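Local atomic coordinates of lactoylglutathione lyase (Pseudomonas aeruginosa, PDB entry 4MTS), a protein that belongs to the glyoxalase/bleomycin resistance/dioxygenase superfamily and binds nickel and zinc ions, its nickel site being shared between two subunits. Residues A[7-12]-A[58-63]; A[28-33]-A[41-46]; A[70-75]-A[117-122]. All coordinates share one frame; numbering follows the deposited sequence.

Interaction 1 (A[7-12]-A[58-63]); sequences MLRVAD and THNWDR
R9 and T58 form a parallel bridge between strands 2-9 and 54-60, neighbours in a four-stranded mixed sheet with the 1-4-3-2 strand order of the glyoxalase fold. T58 spans the bridge with its backbone: its N donates to L8 O (3.0 Å), and its O accepts from V10 N (3.0 Å). The same carbonyl receives a CA-H...O contact from R9. V10 covers it with one methyl, CG2 lying 3.6 Å from T58 O.

The side chain of M7 starts with CG anti to the backbone N (chi1 -172°), then bends twice, which turns its sulphur across T58. SD stands 3.2 Å from OG1 of T58, but this threonine has two conformers, so the closeness is doubtful. CE of M7 lies over one face of the R9 guanidinium.

Beyond the bridge, H59 carries its ring alongside the backbone of V10 and A11. V10 O meets the ring edge near its plane, 3.4 Å from CD2, whereas A11 O is 3.2 Å from NE2 at an angle too poor for a hydrogen bond. D12, at the N-cap of helix 13-23, accepts a hydrogen bond from A15 N through OD1.

M7 and L8 also pair antiparallel with a strand of the second subunit, carrying the sheet across the interface. Backbone bonds therefore join the two segments, and the side chains add the V10 methyl and H59 ring-edge contacts without a direct hydrogen bond.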
loop_
_atom_site.group_PDB
_atom_site.type_symbol
_atom_site.label_atom_id
_atom_site.label_comp_id
_atom_site.label_asym_id
_atom_site.label_seq_id
_atom_site.Cartn_x
_atom_site.Cartn_y
_atom_site.Cartn_z
ATOM N N MET A 7 0.845 0.556 5.184
ATOM C CA MET A 7 1.058 -0.247 6.398
ATOM C C MET A 7 0.276 -1.541 6.374
ATOM O O MET A 7 -0.900 -1.527 6.073
ATOM C CB MET A 7 0.733 0.572 7.672
ATOM C CG MET A 7 1.127 -0.187 8.975
ATOM S SD MET A 7 -0.074 -1.398 9.577
ATOM C CE MET A 7 -1.046 -0.359 10.604
ATOM N N LEU A 8 0.936 -2.658 6.735
ATOM C CA LEU A 8 0.349 -3.987 6.832
ATOM C C LEU A 8 0.661 -4.586 8.201
ATOM O O LEU A 8 1.770 -4.438 8.680
ATOM C CB LEU A 8 0.934 -4.930 5.765
ATOM C CG LEU A 8 0.734 -4.529 4.272
ATOM C CD1 LEU A 8 1.434 -5.483 3.396
ATOM C CD2 LEU A 8 -0.755 -4.418 3.881
ATOM N N ARG A 9 -0.287 -5.320 8.767
ATOM C CA ARG A 9 -0.079 -6.041 10.045
ATOM C C ARG A 9 0.362 -7.491 9.744
ATOM O O ARG A 9 -0.186 -8.143 8.858
ATOM C CB ARG A 9 -1.355 -6.030 10.885
ATOM C CG ARG A 9 -1.793 -4.608 11.286
ATOM C CD ARG A 9 -3.030 -4.608 12.183
ATOM N NE ARG A 9 -3.435 -3.219 12.447
ATOM C CZ ARG A 9 -4.272 -2.531 11.683
ATOM N NH1 ARG A 9 -4.831 -3.102 10.624
ATOM N NH2 ARG A 9 -4.530 -1.251 11.951
ATOM N N VAL A 10 1.392 -7.977 10.461
ATOM C CA VAL A 10 2.003 -9.295 10.254
ATOM C C VAL A 10 1.994 -10.092 11.550
ATOM O O VAL A 10 2.104 -9.498 12.630
ATOM C CB VAL A 10 3.437 -9.186 9.638
ATOM C CG1 VAL A 10 3.385 -8.484 8.275
ATOM C CG2 VAL A 10 4.402 -8.465 10.580
ATOM N N ALA A 11 1.889 -11.422 11.425
ATOM C CA ALA A 11 1.828 -12.314 12.585
ATOM C C ALA A 11 3.208 -12.499 13.208
ATOM O O ALA A 11 3.319 -12.640 14.421
ATOM C CB ALA A 11 1.227 -13.662 12.188
ATOM N N ASP A 12 4.253 -12.535 12.382
ATOM C CA ASP A 12 5.624 -12.782 12.834
ATOM C C ASP A 12 6.486 -11.787 12.101
ATOM O O ASP A 12 6.655 -11.895 10.888
ATOM C CB ASP A 12 5.998 -14.218 12.435
ATOM C CG ASP A 12 7.389 -14.659 12.831
ATOM O OD1 ASP A 12 8.284 -13.782 12.944
ATOM O OD2 ASP A 12 7.636 -15.877 12.830
ATOM N N THR A 58 3.713 -3.836 10.834
ATOM C CA THR A 58 3.365 -3.674 12.253
ATOM C C THR A 58 3.119 -5.044 12.881
ATOM O O THR A 58 2.469 -5.897 12.269
ATOM C CB THR A 58 2.113 -2.781 12.434
ATOM O OG1 THR A 58 2.301 -1.532 11.775
ATOM C CG2 THR A 58 1.785 -2.524 13.898
ATOM N N HIS A 59 3.627 -5.249 14.094
ATOM C CA HIS A 59 3.407 -6.500 14.796
ATOM C C HIS A 59 3.016 -6.166 16.221
ATOM O O HIS A 59 3.784 -5.516 16.917
ATOM C CB HIS A 59 4.687 -7.383 14.749
ATOM C CG HIS A 59 4.588 -8.591 15.610
ATOM N ND1 HIS A 59 5.473 -8.796 16.657
ATOM C CD2 HIS A 59 3.663 -9.582 15.618
ATOM C CE1 HIS A 59 5.098 -9.929 17.233
ATOM N NE2 HIS A 59 4.006 -10.426 16.668
ATOM N N ASN A 60 1.806 -6.569 16.632
ATOM C CA ASN A 60 1.288 -6.387 17.988
ATOM C C ASN A 60 1.764 -7.640 18.713
ATOM O O ASN A 60 1.494 -8.758 18.246
ATOM C CB ASN A 60 -0.255 -6.290 17.937
ATOM C CG ASN A 60 -0.729 -5.034 17.238
ATOM O OD1 ASN A 60 -0.533 -3.912 17.734
ATOM N ND2 ASN A 60 -1.339 -5.188 16.048
ATOM N N TRP A 61 2.567 -7.472 19.783
ATOM C CA TRP A 61 3.195 -8.578 20.494
ATOM C C TRP A 61 2.219 -9.605 21.020
ATOM O O TRP A 61 2.588 -10.778 21.149
ATOM C CB TRP A 61 4.055 -8.060 21.665
ATOM C CG TRP A 61 5.120 -7.090 21.258
ATOM C CD1 TRP A 61 5.485 -6.745 19.986
ATOM C CD2 TRP A 61 6.026 -6.422 22.128
ATOM N NE1 TRP A 61 6.549 -5.875 20.019
ATOM C CE2 TRP A 61 6.894 -5.647 21.319
ATOM C CE3 TRP A 61 6.206 -6.408 23.516
ATOM C CZ2 TRP A 61 7.903 -4.844 21.856
ATOM C CZ3 TRP A 61 7.182 -5.581 24.050
ATOM C CH2 TRP A 61 8.037 -4.836 23.222
ATOM N N ASP A 62 1.020 -9.168 21.382
ATOM C CA ASP A 62 0.020 -10.073 21.945
ATOM C C ASP A 62 -1.008 -10.631 20.951
ATOM O O ASP A 62 -1.923 -11.338 21.371
ATOM C CB ASP A 62 -0.613 -9.472 23.211
ATOM C CG ASP A 62 0.441 -8.965 24.190
ATOM O OD1 ASP A 62 0.462 -7.746 24.460
ATOM O OD2 ASP A 62 1.307 -9.759 24.584
ATOM N N ARG A 63 -0.854 -10.325 19.643
ATOM C CA ARG A 63 -1.709 -10.851 18.549
ATOM C C ARG A 63 -0.933 -11.967 17.872
ATOM O O ARG A 63 0.289 -11.869 17.761
ATOM C CB ARG A 63 -2.029 -9.766 17.492
ATOM C CG ARG A 63 -3.062 -8.713 17.908
ATOM C CD ARG A 63 -4.492 -9.223 17.989
ATOM N NE ARG A 63 -5.041 -9.666 16.700
ATOM C CZ ARG A 63 -5.774 -8.903 15.897
ATOM N NH1 ARG A 63 -6.008 -7.633 16.204
ATOM N NH2 ARG A 63 -6.265 -9.398 14.774
#

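Interaction 2 (A[28-33]-A[41-46]); sequences LLRRRD and LAFVGY
A classic beta bulge sets L29 and R30 together against F43 in the antiparallel hairpin of strands 27-34 and 39-45. F43 O takes a 2.7 Å hydrogen bond from L29 N and a weak one of 3.4 Å from R30 N. L29 adopts a helix-like backbone conformation (psi -41°), which inserts the extra residue and shifts the register by one. Regular pairing resumes at once: F43 N donates to R30 O (2.8 Å), and the backbones of R32 and L41 exchange a reciprocal pair of bonds.

R30 and F43 run side by side. A bend at chi3 (58°) lays the guanidinium flat over one face of the phenyl ring, with the planes 12° apart. R30 NH2 lies over the ring, displaced toward its CE1-CZ side, 3.3 Å from F43 CE1, and R30 CZ is 4.0 Å from the centroid of the F43 ring, a cation-pi stack. NH2 also forms a salt bridge with E49, a second partner outside the hairpin. The F43 ring in turn meets H5, a zinc ligand, edge-to-face.

On the opposite face of the sheet from R30 and F43, L28 CD1 touches A42 CB at 3.9 Å and reaches V44 beside it. R31, on this same face, grips D33 side-on through NE and NH2, with NE 2.8 Å from OD2, each oxygen using its syn lone pair; its NH1 bridges to E14. At the bulge L29 CD1 lies against the backbone of V44 and G45, 3.8 Å from G45 N.

Each face thus carries a charged arginine: R31, paired with carboxylates, packs with L28 and V44 toward helix 13-23, while R30, lying on F43 and paired with E49, borders the zinc site.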
loop_
_atom_site.group_PDB
_atom_site.type_symbol
_atom_site.label_atom_id
_atom_site.label_comp_id
_atom_site.label_asym_id
_atom_site.label_seq_id
_atom_site.Cartn_x
_atom_site.Cartn_y
_atom_site.Cartn_z
ATOM N N LEU A 28 16.057 -2.778 5.652
ATOM C CA LEU A 28 15.325 -2.282 6.812
ATOM C C LEU A 28 15.729 -0.817 6.970
ATOM O O LEU A 28 16.901 -0.492 7.246
ATOM C CB LEU A 28 15.700 -3.101 8.056
ATOM C CG LEU A 28 14.984 -2.666 9.338
ATOM C CD1 LEU A 28 13.486 -2.916 9.227
ATOM C CD2 LEU A 28 15.559 -3.409 10.580
ATOM N N LEU A 29 14.769 0.082 6.757
ATOM C CA LEU A 29 15.006 1.523 6.831
ATOM C C LEU A 29 15.012 2.029 8.251
ATOM O O LEU A 29 15.865 2.845 8.611
ATOM C CB LEU A 29 13.968 2.307 5.964
ATOM C CG LEU A 29 13.878 1.864 4.486
ATOM C CD1 LEU A 29 12.667 2.508 3.756
ATOM C CD2 LEU A 29 15.160 2.162 3.734
ATOM N N ARG A 30 14.092 1.523 9.074
ATOM C CA ARG A 30 13.871 1.944 10.444
ATOM C C ARG A 30 13.064 0.847 11.157
ATOM O O ARG A 30 12.119 0.287 10.597
ATOM C CB ARG A 30 13.046 3.284 10.372
ATOM C CG ARG A 30 12.562 3.881 11.695
ATOM C CD ARG A 30 12.179 5.345 11.564
ATOM N NE ARG A 30 11.123 5.584 10.562
ATOM C CZ ARG A 30 9.896 5.998 10.855
ATOM N NH1 ARG A 30 9.544 6.208 12.117
ATOM N NH2 ARG A 30 9.008 6.200 9.887
ATOM N N ARG A 31 13.419 0.545 12.403
ATOM C CA ARG A 31 12.598 -0.364 13.189
ATOM C C ARG A 31 12.445 0.272 14.586
ATOM O O ARG A 31 13.397 0.883 15.074
ATOM C CB ARG A 31 13.195 -1.775 13.253
ATOM C CG ARG A 31 12.528 -2.660 14.290
ATOM C CD ARG A 31 13.008 -4.116 14.192
ATOM N NE ARG A 31 12.460 -4.850 15.343
ATOM C CZ ARG A 31 12.260 -6.160 15.384
ATOM N NH1 ARG A 31 12.599 -6.925 14.348
ATOM N NH2 ARG A 31 11.698 -6.717 16.448
ATOM N N ARG A 32 11.252 0.180 15.176
ATOM C CA ARG A 32 10.960 0.727 16.500
ATOM C C ARG A 32 10.122 -0.302 17.267
ATOM O O ARG A 32 9.075 -0.724 16.774
ATOM C CB ARG A 32 10.217 2.080 16.410
ATOM C CG ARG A 32 10.969 3.223 15.683
ATOM C CD ARG A 32 12.137 3.819 16.496
ATOM N NE ARG A 32 12.798 4.897 15.742
ATOM C CZ ARG A 32 13.845 4.755 14.926
ATOM N NH1 ARG A 32 14.388 3.568 14.732
ATOM N NH2 ARG A 32 14.341 5.807 14.281
ATOM N N ASP A 33 10.599 -0.730 18.463
ATOM C CA ASP A 33 9.908 -1.707 19.332
ATOM C C ASP A 33 9.531 -0.954 20.618
ATOM O O ASP A 33 10.400 -0.392 21.266
ATOM C CB ASP A 33 10.813 -2.898 19.692
ATOM C CG ASP A 33 11.140 -3.835 18.549
ATOM O OD1 ASP A 33 10.654 -4.968 18.567
ATOM O OD2 ASP A 33 11.923 -3.437 17.657
ATOM N N LEU A 41 7.197 -1.599 14.905
ATOM C CA LEU A 41 7.006 -1.103 13.532
ATOM C C LEU A 41 8.303 -1.351 12.793
ATOM O O LEU A 41 9.393 -1.213 13.367
ATOM C CB LEU A 41 6.799 0.420 13.503
ATOM C CG LEU A 41 5.841 1.066 14.406
ATOM C CD1 LEU A 41 5.907 2.550 14.196
ATOM C CD2 LEU A 41 4.425 0.515 14.166
ATOM N N ALA A 42 8.224 -1.675 11.518
ATOM C CA ALA A 42 9.470 -1.808 10.737
ATOM C C ALA A 42 9.150 -1.235 9.353
ATOM O O ALA A 42 8.110 -1.573 8.785
ATOM C CB ALA A 42 9.874 -3.275 10.620
ATOM N N PHE A 43 10.006 -0.352 8.851
ATOM C CA PHE A 43 9.844 0.271 7.535
ATOM C C PHE A 43 10.912 -0.356 6.643
ATOM O O PHE A 43 12.106 -0.365 6.980
ATOM C CB PHE A 43 9.971 1.811 7.630
ATOM C CG PHE A 43 8.835 2.480 8.392
ATOM C CD1 PHE A 43 8.852 2.554 9.779
ATOM C CD2 PHE A 43 7.786 3.097 7.709
ATOM C CE1 PHE A 43 7.809 3.189 10.478
ATOM C CE2 PHE A 43 6.734 3.705 8.406
ATOM C CZ PHE A 43 6.752 3.738 9.783
ATOM N N VAL A 44 10.466 -0.919 5.523
ATOM C CA VAL A 44 11.329 -1.605 4.553
ATOM C C VAL A 44 11.148 -0.968 3.197
ATOM O O VAL A 44 10.057 -0.474 2.879
ATOM C CB VAL A 44 11.097 -3.144 4.509
ATOM C CG1 VAL A 44 11.656 -3.810 5.757
ATOM C CG2 VAL A 44 9.603 -3.497 4.335
ATOM N N GLY A 45 12.214 -0.964 2.406
ATOM C CA GLY A 45 12.140 -0.347 1.099
ATOM C C GLY A 45 13.469 -0.301 0.395
ATOM O O GLY A 45 14.425 -0.995 0.781
ATOM N N TYR A 46 13.503 0.474 -0.681
ATOM C CA TYR A 46 14.680 0.537 -1.544
ATOM C C TYR A 46 15.420 1.844 -1.459
ATOM O O TYR A 46 16.594 1.903 -1.816
ATOM C CB TYR A 46 14.276 0.259 -3.015
ATOM C CG TYR A 46 13.662 -1.107 -3.203
ATOM C CD1 TYR A 46 14.430 -2.255 -3.088
ATOM C CD2 TYR A 46 12.299 -1.255 -3.457
ATOM C CE1 TYR A 46 13.876 -3.520 -3.274
ATOM C CE2 TYR A 46 11.723 -2.525 -3.602
ATOM C CZ TYR A 46 12.516 -3.654 -3.505
ATOM O OH TYR A 46 11.984 -4.919 -3.649
#

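Interaction 3 (A[70-75]-A[117-122]); sequences DGYGHL and DGYKVE. With NI (nickel (II) ion), chain E.
H74 and E122 bind the same nickel ion, through NE2 and OE1 respectively, each atom lying 2.1 Å from the metal. H74 NE2 and E122 OE1 are 2.9 Å apart, as suits neighbouring positions in a six-coordinate shell, and the imidazole and carboxylate planes are inclined at 59°. H5 and E56 of the second subunit bind the same ion, so the site straddles the interface. E122 reaches it by an extended chain, and its other oxygen, OE2, is hydrogen-bonded to a glycerol, probably from the crystallisation liquor. H74 places CG between its backbone N and carbonyl carbon (chi1 52°), directing the ring to the metal; H74 CB lies 3.2 Å from K120 O.

Behind the ligands the strands pair in parallel at L75 and V121. L75 N donates to K120 O (3.2 Å) and E122 N to L75 O (2.8 Å), the latter directly tying the backbone of one ligand residue to the strand of the other.

Toward their starts the strands diverge and water takes over. One water links Y72 OH, 2.6 Å away, to K120 O, which thereby gains a second donor. G73 O accepts from two more, one bound to K120 N and the other to K120 NZ. Furthest from the metal, Y72 and Y119 meet obliquely, CE2 of Y72 being 3.9 Å from CD1 of Y119, with the ring planes at 81°.

Two ligands are thus brought to one metal by neighbouring strands, which the L75-K120 and E122-L75 backbone bonds join, and the second subunit adds two more ligand residues.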
loop_
_atom_site.group_PDB
_atom_site.type_symbol
_atom_site.label_atom_id
_atom_site.label_comp_id
_atom_site.label_asym_id
_atom_site.label_seq_id
_atom_site.Cartn_x
_atom_site.Cartn_y
_atom_site.Cartn_z
ATOM N N ASP A 70 -10.975 -9.171 1.216
ATOM C CA ASP A 70 -10.754 -9.091 -0.207
ATOM C C ASP A 70 -10.708 -7.669 -0.728
ATOM O O ASP A 70 -10.698 -7.470 -1.935
ATOM C CB ASP A 70 -11.740 -9.998 -0.951
ATOM C CG ASP A 70 -13.186 -9.594 -0.822
ATOM O OD1 ASP A 70 -13.462 -8.510 -0.209
ATOM O OD2 ASP A 70 -14.049 -10.355 -1.308
ATOM N N GLY A 71 -10.649 -6.695 0.182
ATOM C CA GLY A 71 -10.560 -5.284 -0.204
ATOM C C GLY A 71 -9.148 -4.888 -0.587
ATOM O O GLY A 71 -8.905 -4.321 -1.665
ATOM N N TYR A 72 -8.185 -5.195 0.288
ATOM C CA TYR A 72 -6.776 -4.866 0.018
ATOM C C TYR A 72 -6.261 -5.719 -1.162
ATOM O O TYR A 72 -6.510 -6.920 -1.244
ATOM C CB TYR A 72 -5.893 -5.057 1.302
ATOM C CG TYR A 72 -4.413 -4.908 1.012
ATOM C CD1 TYR A 72 -3.880 -3.678 0.640
ATOM C CD2 TYR A 72 -3.569 -6.027 0.970
ATOM C CE1 TYR A 72 -2.533 -3.539 0.301
ATOM C CE2 TYR A 72 -2.227 -5.913 0.588
ATOM C CZ TYR A 72 -1.709 -4.658 0.269
ATOM O OH TYR A 72 -0.394 -4.479 -0.086
ATOM N N GLY A 73 -5.566 -5.072 -2.058
ATOM C CA GLY A 73 -5.029 -5.689 -3.271
ATOM C C GLY A 73 -3.650 -6.263 -3.147
ATOM O O GLY A 73 -3.474 -7.434 -2.799
ATOM N N HIS A 74 -2.655 -5.407 -3.343
ATOM C CA HIS A 74 -1.274 -5.828 -3.337
ATOM C C HIS A 74 -0.356 -4.656 -3.296
ATOM O O HIS A 74 -0.801 -3.505 -3.362
ATOM C CB HIS A 74 -0.991 -6.603 -4.638
ATOM C CG HIS A 74 -1.397 -5.858 -5.889
ATOM N ND1 HIS A 74 -2.564 -6.184 -6.555
ATOM C CD2 HIS A 74 -0.766 -4.869 -6.569
ATOM C CE1 HIS A 74 -2.619 -5.370 -7.608
ATOM N NE2 HIS A 74 -1.560 -4.565 -7.658
ATOM N N LEU A 75 0.936 -4.961 -3.141
ATOM C CA LEU A 75 1.998 -3.994 -3.241
ATOM C C LEU A 75 2.743 -4.395 -4.545
ATOM O O LEU A 75 3.109 -5.557 -4.724
ATOM C CB LEU A 75 2.964 -4.093 -2.023
ATOM C CG LEU A 75 4.099 -3.020 -2.094
ATOM C CD1 LEU A 75 3.561 -1.625 -1.756
ATOM C CD2 LEU A 75 5.221 -3.339 -1.081
ATOM N N ASP A 117 2.643 -13.901 5.438
ATOM C CA ASP A 117 1.298 -13.673 5.932
ATOM C C ASP A 117 0.229 -13.847 4.845
ATOM O O ASP A 117 -0.958 -13.750 5.158
ATOM C CB ASP A 117 1.181 -12.295 6.567
ATOM C CG ASP A 117 1.979 -12.240 7.844
ATOM O OD1 ASP A 117 1.399 -12.524 8.911
ATOM O OD2 ASP A 117 3.187 -11.946 7.768
ATOM N N GLY A 118 0.650 -14.025 3.602
ATOM C CA GLY A 118 -0.307 -14.198 2.514
ATOM C C GLY A 118 -0.636 -12.942 1.732
ATOM O O GLY A 118 -1.481 -12.999 0.834
ATOM N N TYR A 119 0.015 -11.793 2.054
ATOM C CA TYR A 119 -0.200 -10.560 1.287
ATOM C C TYR A 119 0.422 -10.731 -0.073
ATOM O O TYR A 119 1.519 -11.307 -0.203
ATOM C CB TYR A 119 0.444 -9.364 1.980
ATOM C CG TYR A 119 -0.187 -9.034 3.302
ATOM C CD1 TYR A 119 -1.475 -8.506 3.369
ATOM C CD2 TYR A 119 0.511 -9.214 4.493
ATOM C CE1 TYR A 119 -2.059 -8.171 4.586
ATOM C CE2 TYR A 119 -0.057 -8.866 5.721
ATOM C CZ TYR A 119 -1.333 -8.315 5.755
ATOM O OH TYR A 119 -1.922 -7.944 6.929
ATOM N N LYS A 120 -0.284 -10.250 -1.100
ATOM C CA LYS A 120 0.147 -10.367 -2.491
ATOM C C LYS A 120 1.122 -9.293 -2.894
ATOM O O LYS A 120 0.917 -8.107 -2.587
ATOM C CB LYS A 120 -1.090 -10.277 -3.431
ATOM C CG LYS A 120 -1.992 -11.511 -3.333
ATOM C CD LYS A 120 -3.085 -11.493 -4.396
ATOM C CE LYS A 120 -4.173 -12.508 -4.115
ATOM N NZ LYS A 120 -5.448 -12.166 -4.807
ATOM N N VAL A 121 2.202 -9.710 -3.561
ATOM C CA VAL A 121 3.219 -8.814 -4.099
ATOM C C VAL A 121 3.222 -8.991 -5.604
ATOM O O VAL A 121 3.435 -10.095 -6.111
ATOM C CB VAL A 121 4.628 -9.047 -3.471
ATOM C CG1 VAL A 121 5.658 -8.138 -4.121
ATOM C CG2 VAL A 121 4.598 -8.843 -1.957
ATOM N N GLU A 122 2.945 -7.907 -6.311
ATOM C CA GLU A 122 2.921 -7.912 -7.770
ATOM C C GLU A 122 4.283 -7.483 -8.279
ATOM O O GLU A 122 4.784 -6.400 -7.935
ATOM C CB GLU A 122 1.829 -6.931 -8.241
ATOM C CG GLU A 122 1.660 -6.834 -9.760
ATOM C CD GLU A 122 0.461 -5.990 -10.137
ATOM O OE1 GLU A 122 0.442 -4.798 -9.766
ATOM O OE2 GLU A 122 -0.512 -6.547 -10.698
HETATM NI NI NI E . -1.165 -3.452 -9.454
HETATM O O HOH W 1 0.970 -6.699 -0.223
HETATM O O HOH W 2 -2.888 -9.124 -0.580
HETATM O O HOH W 3 -5.477 -9.344 -3.448
#

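How the interactions relate
Interactions 1 and 2 belong to one sheet, where strands 54-60 and 39-45 are neighbours; their centres are 13 Å apart, and W61 CZ2 packs on D33 CB at 4.1 Å. Interaction 3 lies in the other sheet, tied to interaction 1 by probable hydrogen bonds from Y119 OH to R9 O (2.6 Å) and from A11 N to D117 OD1 (2.8 Å). Interactions 2 and 3 do not touch, their nearest atoms being about 7 Å apart. The nickel site joins H74 and E122 of interaction 3 to H5 and E56 of the second subunit; H5 and E56 of this chain bind zinc, about 5 Å from the side chains of M7 and F43. All three contacts reach the second subunit.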